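Local coordinates for protein 7,8-dihydro-6-hydroxymethylpterin pyrophosphokinase-dihydropteroate synthase (Plasmodium falciparum, PDB 6JWY) that probably makes 7,8-dihydropteroate in folate biosynthesis, by pyrophosphorylating 6-hydroxymethyl-7,8-dihydropterin with ATP and then joining the product to 4-aminobenzoate, at residues A[549-554]-A[595-600]. The protein carries 1 engineered substitution. Residues are numbered along the deposited sequence; the frame is centred on the assembly and turned at random.
Sequences YDIKNY and HVYDEY
Lys552 and Val596 lie at the centre of this packing between helix 547-564 and the loop that follows helix 584-592. Both belong to the TIM-barrel-like dihydropteroate synthase part of the protein. The helix follows strand 525-529, and the loop leads to strand 603-604.

Van der Waals contacts make up most of the interface. The two methyls of Val596 divide the work. CG1 meets the lysine chain, 3.4 Å from Lys552 CD. CG2 packs obliquely against the phenol end of Tyr549, with CZ of Tyr549 3.6 Å from CG2 of Val596. Nearer the root of the lysine, the hydroxyl end of Tyr597 reaches the helix backbone. Tyr597 OH comes 3.4 Å from Lys552 CA and 3.6 Å from Ile551 CG2. Val596 CG1 also lies over one face of the Tyr597 ring, near its rim; the same methyl thus touches both the ring and the lysine chain. Tyr597 also packs on Leu555 of helix 547-564 and on Ile576.

The polar part is small. With chi1 at 169°, the chain of Lys552 leaves opposite its own backbone N and stays extended. This carries the ammonium past Val596 to the loop backbone, where NZ gives a weak hydrogen bond to Val596 O at 3.4 Å. The loop itself is shaped by a type I turn from Tyr597 to Tyr600, closed by Tyr600 N to Tyr597 O.

Tyr600 flanks the far end of the lysine. Its hydroxyl is hydrogen-bonded to Glu556 on helix 547-564, and its ring stacks with Phe574. The side chains of Lys552 and Tyr600 cross at about a right angle, with Lys552 CE 4.1 Å from Tyr600 CE2.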
ATOM      1  N   TYR A 549     -10.341   7.867  17.580  1.00 19.18           N
ATOM      2  CA  TYR A 549     -11.726   8.225  17.283  1.00 18.44           C
ATOM      3  C   TYR A 549     -12.096   9.513  18.005  1.00 18.27           C
ATOM      4  O   TYR A 549     -12.978  10.235  17.543  1.00 18.15           O
ATOM      5  CB  TYR A 549     -12.699   7.047  17.464  1.00 18.79           C
ATOM      6  CG  TYR A 549     -12.536   5.976  16.413  1.00 18.06           C
ATOM      7  CD1 TYR A 549     -11.502   5.052  16.528  1.00 18.54           C
ATOM      8  CD2 TYR A 549     -13.345   5.923  15.280  1.00 17.43           C
ATOM      9  CE1 TYR A 549     -11.275   4.094  15.557  1.00 17.51           C
ATOM     10  CE2 TYR A 549     -13.133   4.971  14.288  1.00 18.27           C
ATOM     11  CZ  TYR A 549     -12.085   4.065  14.432  1.00 20.13           C
ATOM     12  OH  TYR A 549     -11.802   3.105  13.495  1.00 24.77           O
ATOM     13  N   ASP A 550     -11.382   9.835  19.091  1.00 18.21           N
ATOM     14  CA  ASP A 550     -11.676  11.093  19.767  1.00 20.60           C
ATOM     15  C   ASP A 550     -11.393  12.236  18.788  1.00 22.76           C
ATOM     16  O   ASP A 550     -12.229  13.130  18.566  1.00 22.59           O
ATOM     17  CB  ASP A 550     -10.840  11.289  21.036  1.00 20.84           C
ATOM     18  CG  ASP A 550     -11.067  10.268  22.149  1.00 23.43           C
ATOM     19  OD1 ASP A 550     -12.173   9.676  22.221  1.00 24.37           O
ATOM     20  OD2 ASP A 550     -10.123  10.061  22.947  1.00 24.63           O
ATOM     21  N   ILE A 551     -10.190  12.171  18.192  1.00 20.72           N
ATOM     22  CA  ILE A 551      -9.735  13.150  17.224  1.00 19.21           C
ATOM     23  C   ILE A 551     -10.637  13.153  15.994  1.00 18.59           C
ATOM     24  O   ILE A 551     -11.023  14.222  15.510  1.00 19.49           O
ATOM     25  CB  ILE A 551      -8.247  12.951  16.904  1.00 19.32           C
ATOM     26  CG1 ILE A 551      -7.426  13.440  18.105  1.00 20.24           C
ATOM     27  CG2 ILE A 551      -7.865  13.662  15.610  1.00 17.73           C
ATOM     28  CD1 ILE A 551      -6.092  12.761  18.289  1.00 19.79           C
ATOM     29  N   LYS A 552     -10.994  11.965  15.507  1.00 17.28           N
ATOM     30  CA  LYS A 552     -11.843  11.910  14.340  1.00 16.84           C
ATOM     31  C   LYS A 552     -13.206  12.525  14.656  1.00 16.51           C
ATOM     32  O   LYS A 552     -13.728  13.282  13.854  1.00 18.00           O
ATOM     33  CB  LYS A 552     -11.930  10.490  13.771  1.00 17.82           C
ATOM     34  CG  LYS A 552     -13.015  10.335  12.706  1.00 17.85           C
ATOM     35  CD  LYS A 552     -13.124   8.942  12.171  1.00 18.51           C
ATOM     36  CE  LYS A 552     -14.191   8.813  11.108  1.00 19.72           C
ATOM     37  NZ  LYS A 552     -14.378   7.392  10.727  1.00 21.94           N
ATOM     38  N   ASN A 553     -13.774  12.219  15.825  1.00 16.72           N
ATOM     39  CA  ASN A 553     -15.070  12.748  16.224  1.00 16.91           C
ATOM     40  C   ASN A 553     -15.036  14.280  16.362  1.00 15.27           C
ATOM     41  O   ASN A 553     -16.005  14.971  16.003  1.00 13.39           O
ATOM     42  CB  ASN A 553     -15.613  12.000  17.451  1.00 20.09           C
ATOM     43  CG  ASN A 553     -16.727  12.766  18.148  1.00 26.51           C
ATOM     44  OD1 ASN A 553     -17.877  12.801  17.673  1.00 30.21           O
ATOM     45  ND2 ASN A 553     -16.400  13.416  19.267  1.00 26.69           N
ATOM     46  N   TYR A 554     -13.908  14.807  16.882  1.00 13.60           N
ATOM     47  CA  TYR A 554     -13.716  16.236  17.099  1.00 12.91           C
ATOM     48  C   TYR A 554     -13.806  16.968  15.761  1.00 13.56           C
ATOM     49  O   TYR A 554     -14.577  17.926  15.617  1.00 12.87           O
ATOM     50  CB  TYR A 554     -12.366  16.486  17.775  1.00 12.83           C
ATOM     51  CG  TYR A 554     -11.956  17.936  17.832  1.00 13.40           C
ATOM     52  CD1 TYR A 554     -11.204  18.503  16.808  1.00 12.95           C
ATOM     53  CD2 TYR A 554     -12.353  18.761  18.881  1.00 12.75           C
ATOM     54  CE1 TYR A 554     -10.866  19.845  16.813  1.00 12.53           C
ATOM     55  CE2 TYR A 554     -12.011  20.101  18.906  1.00 12.96           C
ATOM     56  CZ  TYR A 554     -11.261  20.641  17.872  1.00 13.46           C
ATOM     57  OH  TYR A 554     -10.880  21.957  17.899  1.00 14.44           O
ATOM     58  N   HIS A 595      -6.351   5.385   7.965  1.00 15.80           N
ATOM     59  CA  HIS A 595      -7.362   4.851   7.058  1.00 15.68           C
ATOM     60  C   HIS A 595      -8.749   5.379   7.409  1.00 15.75           C
ATOM     61  O   HIS A 595      -9.672   5.409   6.593  1.00 16.51           O
ATOM     62  CB  HIS A 595      -7.355   3.317   7.062  1.00 15.35           C
ATOM     63  CG  HIS A 595      -7.733   2.728   8.371  1.00 14.67           C
ATOM     64  ND1 HIS A 595      -6.803   2.520   9.362  1.00 15.06           N
ATOM     65  CD2 HIS A 595      -8.930   2.345   8.868  1.00 14.61           C
ATOM     66  CE1 HIS A 595      -7.404   2.043  10.441  1.00 14.79           C
ATOM     67  NE2 HIS A 595      -8.718   1.915  10.152  1.00 15.16           N
ATOM     68  N   VAL A 596      -8.872   5.766   8.662  1.00 15.56           N
ATOM     69  CA  VAL A 596     -10.091   6.274   9.256  1.00 16.09           C
ATOM     70  C   VAL A 596     -10.583   7.525   8.509  1.00 16.32           C
ATOM     71  O   VAL A 596     -11.769   7.867   8.604  1.00 16.31           O
ATOM     72  CB  VAL A 596      -9.759   6.474  10.742  1.00 16.03           C
ATOM     73  CG1 VAL A 596     -10.063   7.842  11.312  1.00 16.25           C
ATOM     74  CG2 VAL A 596     -10.205   5.306  11.595  1.00 14.84           C
ATOM     75  N   TYR A 597      -9.697   8.154   7.719  1.00 15.05           N
ATOM     76  CA  TYR A 597     -10.087   9.313   6.931  1.00 15.80           C
ATOM     77  C   TYR A 597     -10.253   8.984   5.440  1.00 18.03           C
ATOM     78  O   TYR A 597     -10.155   9.901   4.617  1.00 18.40           O
ATOM     79  CB  TYR A 597      -9.116  10.480   7.145  1.00 14.78           C
ATOM     80  CG  TYR A 597      -9.037  10.929   8.580  1.00 13.72           C
ATOM     81  CD1 TYR A 597      -8.102  10.371   9.436  1.00 13.50           C
ATOM     82  CD2 TYR A 597      -9.945  11.845   9.102  1.00 12.93           C
ATOM     83  CE1 TYR A 597      -8.058  10.725  10.777  1.00 13.47           C
ATOM     84  CE2 TYR A 597      -9.907  12.217  10.434  1.00 12.57           C
ATOM     85  CZ  TYR A 597      -8.966  11.644  11.269  1.00 13.14           C
ATOM     86  OH  TYR A 597      -8.906  11.970  12.588  1.00 14.55           O
ATOM     87  N   ASP A 598     -10.554   7.712   5.099  1.00 17.56           N
ATOM     88  CA  ASP A 598     -10.698   7.295   3.708  1.00 17.95           C
ATOM     89  C   ASP A 598     -11.910   7.966   3.065  1.00 18.98           C
ATOM     90  O   ASP A 598     -11.987   8.056   1.841  1.00 21.69           O
ATOM     91  CB  ASP A 598     -10.879   5.781   3.522  1.00 17.10           C
ATOM     92  CG  ASP A 598      -9.656   4.894   3.743  1.00 18.35           C
ATOM     93  OD1 ASP A 598      -8.501   5.434   3.882  1.00 18.81           O
ATOM     94  OD2 ASP A 598      -9.855   3.647   3.774  1.00 18.05           O
ATOM     95  N   GLU A 599     -12.877   8.417   3.858  1.00 18.31           N
ATOM     96  CA  GLU A 599     -14.030   9.017   3.212  1.00 20.15           C
ATOM     97  C   GLU A 599     -13.868  10.539   3.096  1.00 19.41           C
ATOM     98  O   GLU A 599     -14.801  11.187   2.614  1.00 17.35           O
ATOM     99  CB  GLU A 599     -15.318   8.757   4.001  1.00 25.08           C
ATOM    100  CG  GLU A 599     -15.863   7.344   3.920  1.00 32.07           C
ATOM    101  CD  GLU A 599     -16.046   6.794   2.520  1.00 35.84           C
ATOM    102  OE1 GLU A 599     -16.908   7.324   1.779  1.00 37.39           O
ATOM    103  OE2 GLU A 599     -15.308   5.842   2.169  1.00 45.16           O
ATOM    104  N   TYR A 600     -12.728  11.118   3.539  1.00 16.49           N
ATOM    105  CA  TYR A 600     -12.701  12.564   3.693  1.00 15.96           C
ATOM    106  C   TYR A 600     -11.435  13.189   3.128  1.00 15.04           C
ATOM    107  O   TYR A 600     -10.411  12.523   3.036  1.00 16.44           O
ATOM    108  CB  TYR A 600     -12.650  12.954   5.163  1.00 17.03           C
ATOM    109  CG  TYR A 600     -13.793  12.521   6.037  1.00 17.53           C
ATOM    110  CD1 TYR A 600     -15.112  12.670   5.636  1.00 18.76           C
ATOM    111  CD2 TYR A 600     -13.545  12.005   7.296  1.00 17.35           C
ATOM    112  CE1 TYR A 600     -16.157  12.343   6.488  1.00 18.89           C
ATOM    113  CE2 TYR A 600     -14.575  11.650   8.151  1.00 17.76           C
ATOM    114  CZ  TYR A 600     -15.884  11.841   7.751  1.00 18.74           C
ATOM    115  OH  TYR A 600     -16.911  11.514   8.586  1.00 20.41           O
TER